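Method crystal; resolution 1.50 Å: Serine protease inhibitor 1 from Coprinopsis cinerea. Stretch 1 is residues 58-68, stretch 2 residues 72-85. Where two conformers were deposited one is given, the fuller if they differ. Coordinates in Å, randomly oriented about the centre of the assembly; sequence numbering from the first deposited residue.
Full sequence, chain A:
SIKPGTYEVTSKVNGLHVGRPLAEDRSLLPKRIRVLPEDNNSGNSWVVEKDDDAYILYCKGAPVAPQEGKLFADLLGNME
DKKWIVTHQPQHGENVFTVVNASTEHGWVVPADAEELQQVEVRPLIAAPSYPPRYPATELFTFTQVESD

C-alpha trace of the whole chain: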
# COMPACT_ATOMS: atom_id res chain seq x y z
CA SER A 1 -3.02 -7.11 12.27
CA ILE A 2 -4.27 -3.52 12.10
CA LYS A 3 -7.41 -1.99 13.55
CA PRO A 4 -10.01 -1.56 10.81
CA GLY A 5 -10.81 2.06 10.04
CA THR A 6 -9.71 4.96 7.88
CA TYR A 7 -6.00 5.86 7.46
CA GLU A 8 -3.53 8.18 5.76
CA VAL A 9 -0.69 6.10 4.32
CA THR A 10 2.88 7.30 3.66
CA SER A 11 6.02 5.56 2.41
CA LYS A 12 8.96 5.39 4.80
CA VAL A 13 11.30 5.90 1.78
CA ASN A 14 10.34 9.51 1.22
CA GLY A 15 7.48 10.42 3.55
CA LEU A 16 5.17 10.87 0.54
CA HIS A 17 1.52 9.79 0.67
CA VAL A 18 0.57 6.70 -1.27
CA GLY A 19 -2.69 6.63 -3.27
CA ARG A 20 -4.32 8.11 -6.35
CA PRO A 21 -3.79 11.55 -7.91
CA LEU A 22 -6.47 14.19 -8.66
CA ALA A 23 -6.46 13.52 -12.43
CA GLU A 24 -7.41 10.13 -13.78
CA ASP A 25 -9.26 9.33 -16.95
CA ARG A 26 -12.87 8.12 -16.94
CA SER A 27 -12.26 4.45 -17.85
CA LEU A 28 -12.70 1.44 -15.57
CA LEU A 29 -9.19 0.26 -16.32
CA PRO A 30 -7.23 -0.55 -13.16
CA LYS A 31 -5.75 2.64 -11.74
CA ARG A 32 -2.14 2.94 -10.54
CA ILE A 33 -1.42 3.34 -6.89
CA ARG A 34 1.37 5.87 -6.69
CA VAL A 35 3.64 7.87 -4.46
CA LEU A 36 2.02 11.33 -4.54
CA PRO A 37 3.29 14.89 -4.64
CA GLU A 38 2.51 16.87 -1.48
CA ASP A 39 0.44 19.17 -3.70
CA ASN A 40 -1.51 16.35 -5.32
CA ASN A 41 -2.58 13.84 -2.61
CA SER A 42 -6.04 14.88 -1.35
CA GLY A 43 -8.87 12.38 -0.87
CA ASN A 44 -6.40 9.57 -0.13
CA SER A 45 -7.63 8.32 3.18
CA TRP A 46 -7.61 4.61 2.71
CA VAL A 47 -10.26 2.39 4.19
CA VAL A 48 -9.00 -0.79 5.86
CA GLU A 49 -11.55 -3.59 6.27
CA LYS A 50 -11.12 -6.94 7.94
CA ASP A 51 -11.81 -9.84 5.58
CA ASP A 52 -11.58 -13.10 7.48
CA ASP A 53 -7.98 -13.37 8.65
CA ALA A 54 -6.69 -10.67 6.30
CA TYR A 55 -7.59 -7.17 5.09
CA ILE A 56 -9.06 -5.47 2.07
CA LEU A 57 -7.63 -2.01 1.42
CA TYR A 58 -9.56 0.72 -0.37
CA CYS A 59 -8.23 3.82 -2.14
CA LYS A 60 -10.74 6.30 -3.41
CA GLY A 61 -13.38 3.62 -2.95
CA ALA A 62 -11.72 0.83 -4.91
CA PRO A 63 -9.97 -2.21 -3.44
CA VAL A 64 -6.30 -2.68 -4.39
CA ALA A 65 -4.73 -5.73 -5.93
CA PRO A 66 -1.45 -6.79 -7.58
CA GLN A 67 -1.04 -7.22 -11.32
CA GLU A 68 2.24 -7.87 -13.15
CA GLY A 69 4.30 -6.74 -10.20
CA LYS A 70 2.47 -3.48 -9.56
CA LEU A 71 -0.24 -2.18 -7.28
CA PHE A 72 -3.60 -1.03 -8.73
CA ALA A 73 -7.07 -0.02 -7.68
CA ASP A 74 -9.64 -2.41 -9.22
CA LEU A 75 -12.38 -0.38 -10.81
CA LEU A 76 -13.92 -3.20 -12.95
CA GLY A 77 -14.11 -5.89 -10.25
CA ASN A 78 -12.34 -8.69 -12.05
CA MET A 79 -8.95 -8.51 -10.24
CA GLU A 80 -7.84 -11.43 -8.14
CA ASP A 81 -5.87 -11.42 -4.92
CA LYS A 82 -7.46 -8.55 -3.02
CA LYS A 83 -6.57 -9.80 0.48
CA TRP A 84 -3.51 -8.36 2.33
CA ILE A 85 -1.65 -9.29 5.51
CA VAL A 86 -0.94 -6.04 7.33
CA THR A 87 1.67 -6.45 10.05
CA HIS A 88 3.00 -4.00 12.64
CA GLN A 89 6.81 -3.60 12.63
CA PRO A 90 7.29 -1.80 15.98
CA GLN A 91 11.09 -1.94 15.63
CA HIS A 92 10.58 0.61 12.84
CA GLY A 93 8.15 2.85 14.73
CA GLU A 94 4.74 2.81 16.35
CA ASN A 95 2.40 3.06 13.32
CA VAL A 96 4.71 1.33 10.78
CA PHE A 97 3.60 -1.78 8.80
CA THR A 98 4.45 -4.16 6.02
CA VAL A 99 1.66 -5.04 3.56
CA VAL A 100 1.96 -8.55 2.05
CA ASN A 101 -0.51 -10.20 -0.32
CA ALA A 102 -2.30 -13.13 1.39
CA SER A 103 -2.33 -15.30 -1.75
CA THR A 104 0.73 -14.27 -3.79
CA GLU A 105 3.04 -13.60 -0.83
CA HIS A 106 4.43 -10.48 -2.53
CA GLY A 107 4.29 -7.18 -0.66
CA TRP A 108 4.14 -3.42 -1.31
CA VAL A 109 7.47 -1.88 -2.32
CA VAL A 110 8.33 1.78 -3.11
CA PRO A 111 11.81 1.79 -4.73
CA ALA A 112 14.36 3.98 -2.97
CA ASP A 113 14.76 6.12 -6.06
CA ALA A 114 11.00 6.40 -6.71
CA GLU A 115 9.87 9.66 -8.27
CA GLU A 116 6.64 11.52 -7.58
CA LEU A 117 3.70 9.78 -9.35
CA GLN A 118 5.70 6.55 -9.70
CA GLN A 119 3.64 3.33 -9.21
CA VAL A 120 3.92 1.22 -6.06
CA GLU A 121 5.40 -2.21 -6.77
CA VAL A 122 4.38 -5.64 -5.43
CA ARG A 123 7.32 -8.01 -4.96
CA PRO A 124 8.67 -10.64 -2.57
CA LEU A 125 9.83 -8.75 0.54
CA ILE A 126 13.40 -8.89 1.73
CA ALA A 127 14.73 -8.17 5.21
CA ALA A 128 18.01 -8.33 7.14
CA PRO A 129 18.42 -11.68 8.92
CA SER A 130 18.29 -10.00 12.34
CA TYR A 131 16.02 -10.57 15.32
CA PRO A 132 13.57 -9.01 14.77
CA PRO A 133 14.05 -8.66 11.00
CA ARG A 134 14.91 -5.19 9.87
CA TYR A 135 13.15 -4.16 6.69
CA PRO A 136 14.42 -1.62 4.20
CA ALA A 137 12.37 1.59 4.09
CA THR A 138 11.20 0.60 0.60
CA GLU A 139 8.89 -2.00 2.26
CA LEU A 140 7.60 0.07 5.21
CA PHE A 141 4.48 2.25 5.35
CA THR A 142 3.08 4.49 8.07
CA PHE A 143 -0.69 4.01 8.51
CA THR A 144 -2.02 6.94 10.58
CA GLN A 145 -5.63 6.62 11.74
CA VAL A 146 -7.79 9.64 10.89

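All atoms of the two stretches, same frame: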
# COMPACT_ATOMS: atom_id res chain seq x y z
N TYR A 58 -8.85 -0.08 0.63
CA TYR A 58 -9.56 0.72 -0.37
C TYR A 58 -8.93 2.10 -0.52
O TYR A 58 -8.73 2.80 0.45
CB TYR A 58 -11.07 0.84 -0.06
CG TYR A 58 -11.89 -0.42 -0.20
CD1 TYR A 58 -12.56 -0.75 -1.40
CD2 TYR A 58 -11.96 -1.33 0.84
CE1 TYR A 58 -13.32 -1.91 -1.52
CE2 TYR A 58 -12.73 -2.48 0.75
CZ TYR A 58 -13.40 -2.77 -0.44
OH TYR A 58 -14.10 -3.98 -0.56
N CYS A 59 -8.71 2.49 -1.79
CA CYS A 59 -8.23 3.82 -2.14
C CYS A 59 -9.17 4.46 -3.14
O CYS A 59 -9.36 3.99 -4.26
CB CYS A 59 -6.81 3.75 -2.71
SG CYS A 59 -6.08 5.37 -3.09
N LYS A 60 -9.64 5.62 -2.73
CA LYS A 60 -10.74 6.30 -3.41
C LYS A 60 -11.87 5.33 -3.78
O LYS A 60 -12.46 5.40 -4.86
CB LYS A 60 -10.21 7.09 -4.61
CG LYS A 60 -9.36 8.24 -4.13
CD LYS A 60 -8.86 9.11 -5.28
CE LYS A 60 -8.01 10.28 -4.77
NZ LYS A 60 -7.60 11.23 -5.89
N GLY A 61 -12.15 4.40 -2.88
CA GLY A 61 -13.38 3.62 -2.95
C GLY A 61 -13.19 2.30 -3.66
O GLY A 61 -14.13 1.55 -3.84
N ALA A 62 -11.99 2.07 -4.20
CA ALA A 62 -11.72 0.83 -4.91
C ALA A 62 -10.70 -0.04 -4.18
O ALA A 62 -9.65 0.49 -3.72
CB ALA A 62 -11.22 1.11 -6.34
N PRO A 63 -10.90 -1.36 -4.20
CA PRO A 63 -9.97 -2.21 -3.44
C PRO A 63 -8.71 -2.38 -4.28
O PRO A 63 -8.78 -2.39 -5.51
CB PRO A 63 -10.73 -3.55 -3.33
CG PRO A 63 -11.63 -3.59 -4.55
CD PRO A 63 -12.06 -2.13 -4.72
N VAL A 64 -7.54 -2.52 -3.64
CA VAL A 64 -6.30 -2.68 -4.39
C VAL A 64 -5.83 -4.11 -4.50
O VAL A 64 -6.15 -4.98 -3.64
CB VAL A 64 -5.19 -1.74 -3.85
CG1 VAL A 64 -5.63 -0.31 -3.77
CG2 VAL A 64 -4.75 -2.10 -2.41
N ALA A 65 -5.11 -4.41 -5.57
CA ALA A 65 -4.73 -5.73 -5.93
C ALA A 65 -3.48 -5.66 -6.80
O ALA A 65 -3.25 -4.62 -7.46
CB ALA A 65 -5.91 -6.40 -6.69
N PRO A 66 -2.70 -6.72 -6.84
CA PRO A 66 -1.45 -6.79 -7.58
C PRO A 66 -1.70 -7.27 -8.99
O PRO A 66 -2.60 -8.08 -9.22
CB PRO A 66 -0.62 -7.83 -6.80
CG PRO A 66 -1.69 -8.77 -6.20
CD PRO A 66 -2.90 -7.87 -5.92
N GLN A 67 -0.96 -6.73 -9.95
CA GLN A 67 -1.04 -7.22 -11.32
C GLN A 67 0.30 -6.93 -12.00
O GLN A 67 0.81 -5.82 -11.92
CB GLN A 67 -2.20 -6.54 -12.04
CG GLN A 67 -2.35 -6.92 -13.51
CD GLN A 67 -3.52 -6.24 -14.14
OE1 GLN A 67 -4.66 -6.66 -13.94
NE2 GLN A 67 -3.28 -5.08 -14.75
N GLU A 68 0.95 -7.98 -12.49
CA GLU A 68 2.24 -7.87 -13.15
C GLU A 68 3.20 -7.04 -12.32
O GLU A 68 3.85 -6.12 -12.85
CB GLU A 68 2.09 -7.30 -14.56
CG GLU A 68 1.38 -8.25 -15.56
CD GLU A 68 1.37 -7.67 -16.99
OE1 GLU A 68 0.80 -6.58 -17.22
OE2 GLU A 68 2.01 -8.28 -17.87
N PHE A 72 -2.51 -1.83 -8.11
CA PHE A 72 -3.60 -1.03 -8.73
C PHE A 72 -4.85 -1.02 -7.88
O PHE A 72 -5.06 -1.96 -7.12
CB PHE A 72 -4.04 -1.66 -10.05
CG PHE A 72 -2.96 -1.66 -11.13
CD1 PHE A 72 -3.03 -0.71 -12.15
CD2 PHE A 72 -2.05 -2.70 -11.25
CE1 PHE A 72 -2.11 -0.78 -13.21
CE2 PHE A 72 -1.13 -2.83 -12.32
CZ PHE A 72 -1.19 -1.86 -13.34
N ALA A 73 -5.67 0.00 -8.07
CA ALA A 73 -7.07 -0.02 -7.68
C ALA A 73 -7.93 -0.70 -8.75
O ALA A 73 -7.77 -0.44 -9.97
CB ALA A 73 -7.54 1.34 -7.35
N ASP A 74 -8.78 -1.63 -8.30
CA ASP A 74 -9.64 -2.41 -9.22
C ASP A 74 -10.97 -1.69 -9.36
O ASP A 74 -11.74 -1.57 -8.40
CB ASP A 74 -9.83 -3.85 -8.71
CG ASP A 74 -10.64 -4.75 -9.67
OD1 ASP A 74 -10.95 -4.31 -10.80
OD2 ASP A 74 -11.03 -5.86 -9.20
N LEU A 75 -11.17 -1.10 -10.53
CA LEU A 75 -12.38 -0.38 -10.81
C LEU A 75 -13.42 -1.31 -11.43
O LEU A 75 -14.59 -1.03 -11.34
CB LEU A 75 -12.10 0.86 -11.70
CG LEU A 75 -11.73 2.13 -10.92
CD1 LEU A 75 -10.50 1.92 -10.06
CD2 LEU A 75 -11.51 3.32 -11.86
N LEU A 76 -12.98 -2.34 -12.18
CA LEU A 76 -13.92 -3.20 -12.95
C LEU A 76 -14.52 -4.32 -12.11
O LEU A 76 -15.69 -4.72 -12.33
CB LEU A 76 -13.24 -3.79 -14.20
CG LEU A 76 -14.11 -4.69 -15.09
CD1 LEU A 76 -15.26 -3.88 -15.70
CD2 LEU A 76 -13.31 -5.40 -16.18
N GLY A 77 -13.69 -4.88 -11.22
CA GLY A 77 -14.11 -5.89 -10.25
C GLY A 77 -13.53 -7.25 -10.54
O GLY A 77 -13.81 -8.21 -9.84
N ASN A 78 -12.81 -7.38 -11.65
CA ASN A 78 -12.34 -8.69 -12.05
C ASN A 78 -10.91 -9.05 -11.59
O ASN A 78 -10.34 -10.03 -12.06
CB ASN A 78 -12.48 -8.86 -13.57
CG ASN A 78 -11.67 -7.83 -14.36
OD1 ASN A 78 -11.15 -6.86 -13.78
ND2 ASN A 78 -11.54 -8.05 -15.67
N MET A 79 -10.30 -8.24 -10.71
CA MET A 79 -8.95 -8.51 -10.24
C MET A 79 -8.93 -9.49 -9.07
O MET A 79 -9.72 -9.40 -8.12
CB MET A 79 -8.23 -7.20 -9.86
CG MET A 79 -8.14 -6.21 -11.04
SD MET A 79 -7.02 -4.84 -10.68
CE MET A 79 -5.47 -5.68 -10.84
N GLU A 80 -7.99 -10.42 -9.16
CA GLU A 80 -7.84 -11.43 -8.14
C GLU A 80 -6.86 -10.94 -7.09
O GLU A 80 -6.21 -9.89 -7.24
CB GLU A 80 -7.34 -12.74 -8.76
CG GLU A 80 -8.43 -13.49 -9.57
CD GLU A 80 -9.76 -13.68 -8.80
OE1 GLU A 80 -9.76 -14.35 -7.73
OE2 GLU A 80 -10.82 -13.19 -9.27
N ASP A 81 -6.86 -11.64 -5.96
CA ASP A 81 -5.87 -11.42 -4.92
C ASP A 81 -6.00 -10.07 -4.22
O ASP A 81 -4.99 -9.38 -4.01
CB ASP A 81 -4.47 -11.63 -5.49
CG ASP A 81 -4.34 -12.91 -6.27
OD1 ASP A 81 -4.56 -14.00 -5.71
OD2 ASP A 81 -3.92 -12.85 -7.43
N LYS A 82 -7.20 -9.79 -3.70
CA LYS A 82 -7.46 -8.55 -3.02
C LYS A 82 -7.21 -8.57 -1.51
O LYS A 82 -7.43 -7.59 -0.85
CB LYS A 82 -8.92 -8.11 -3.26
CG LYS A 82 -9.25 -7.92 -4.72
CD LYS A 82 -10.56 -7.18 -4.88
CE LYS A 82 -10.97 -7.11 -6.34
NZ LYS A 82 -12.45 -6.93 -6.46
N LYS A 83 -6.77 -9.70 -0.97
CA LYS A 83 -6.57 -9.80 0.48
C LYS A 83 -5.09 -9.58 0.83
O LYS A 83 -4.21 -10.07 0.16
CB LYS A 83 -6.97 -11.21 0.96
CG LYS A 83 -8.47 -11.42 1.15
CD LYS A 83 -8.72 -12.89 1.63
CE LYS A 83 -10.19 -13.15 1.95
NZ LYS A 83 -10.40 -14.31 2.90
N TRP A 84 -4.87 -8.76 1.86
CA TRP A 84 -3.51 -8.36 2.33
C TRP A 84 -3.32 -8.66 3.82
O TRP A 84 -4.27 -8.51 4.64
CB TRP A 84 -3.33 -6.84 2.13
CG TRP A 84 -3.50 -6.44 0.68
CD1 TRP A 84 -4.67 -6.07 0.07
CD2 TRP A 84 -2.50 -6.47 -0.34
NE1 TRP A 84 -4.44 -5.83 -1.27
CE2 TRP A 84 -3.12 -6.06 -1.55
CE3 TRP A 84 -1.12 -6.78 -0.35
CZ2 TRP A 84 -2.43 -5.99 -2.76
CZ3 TRP A 84 -0.42 -6.70 -1.58
CH2 TRP A 84 -1.09 -6.26 -2.77
N ILE A 85 -2.09 -9.05 4.13
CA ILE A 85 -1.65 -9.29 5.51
C ILE A 85 -0.91 -8.00 5.91
O ILE A 85 0.09 -7.59 5.25
CB ILE A 85 -0.72 -10.52 5.57
CG1 ILE A 85 -1.45 -11.78 5.05
CG2 ILE A 85 -0.15 -10.75 7.02
CD1 ILE A 85 -2.71 -12.17 5.79
O HOH W 1 -7.47 -4.86 -1.19
O HOH W 2 -2.84 -11.13 -9.04
O HOH W 3 -5.18 -8.72 -9.38

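The contact between residues 58-68 and 72-85 is a short antiparallel strand pairing whose free side is closed by a returning loop, and it illustrates how a brief run of backbone hydrogen bonds along one edge of a strand can be complemented by side-chain and water links along its other edge. Ala65 and Phe72 form the hydrogen-bonded pair: Ala65 N donates to Phe72 O at 2.9 Å, and Phe72 N donates to Ala65 O at 3.0 Å. The next pair, Val64 with Ala73, is of the non-hydrogen-bonded kind, and its CA atoms lie 4.3 Å apart. Val64 CA also lies 3.1 Å from Phe72 O, in a CA-H...O contact. One step further, Asp74 N donates to Pro63 O at 2.9 Å with a nearly straight geometry, so the ladder continues past the end of the second strand.

Proline has no amide hydrogen, so Pro63 and Pro66 can offer the backbone only their carbonyls. The carbonyl of Val64 accepts from a side chain as well as from water: Trp84 NE1 donates to Val64 O at 3.0 Å, with the oxygen at the edge of the indole. Pro66 CD packs 3.7 Å from Trp84 CZ2. Water completes the polar seam. Water 1 joins Val64 O to Lys82 O, water 3 joins Pro66 O to Glu80 O, and water 2 links Pro66 O to the carboxylate of Asp81.

The two faces of the pairing are packed differently. On the face bearing Val64 and Ala73, the packing is apolar, with Val64 CG1 4.4 Å from Ala73 CB; Ala62 CB extends this apolar patch, lying 3.8 Å from Ala73 CB and 3.9 Å from Leu75 CD1. On the face of Ala65 and Phe72, the loop comes in close, with Ala65 CB 3.5 Å from Glu80 O and 4.0 Å from Met79 CB. Gln67 places its NE2 over one face of the Phe72 ring, while its OE1 lies 3.4 Å from Met79 CE.

The loop that makes these contacts is held by Asp74. Its OD1 accepts from Gly77 N at 2.8 Å and, weakly, from Leu76 N; its OD2 accepts from Met79 N at 2.9 Å and forms a salt bridge with Lys82 NZ at 3.3 Å. A single residue thus joins the strand pairing through its backbone and ties the loop together through its carboxylate. In the first stretch, the type I' turn from Cys59 to Ala62 leads directly into the paired strand.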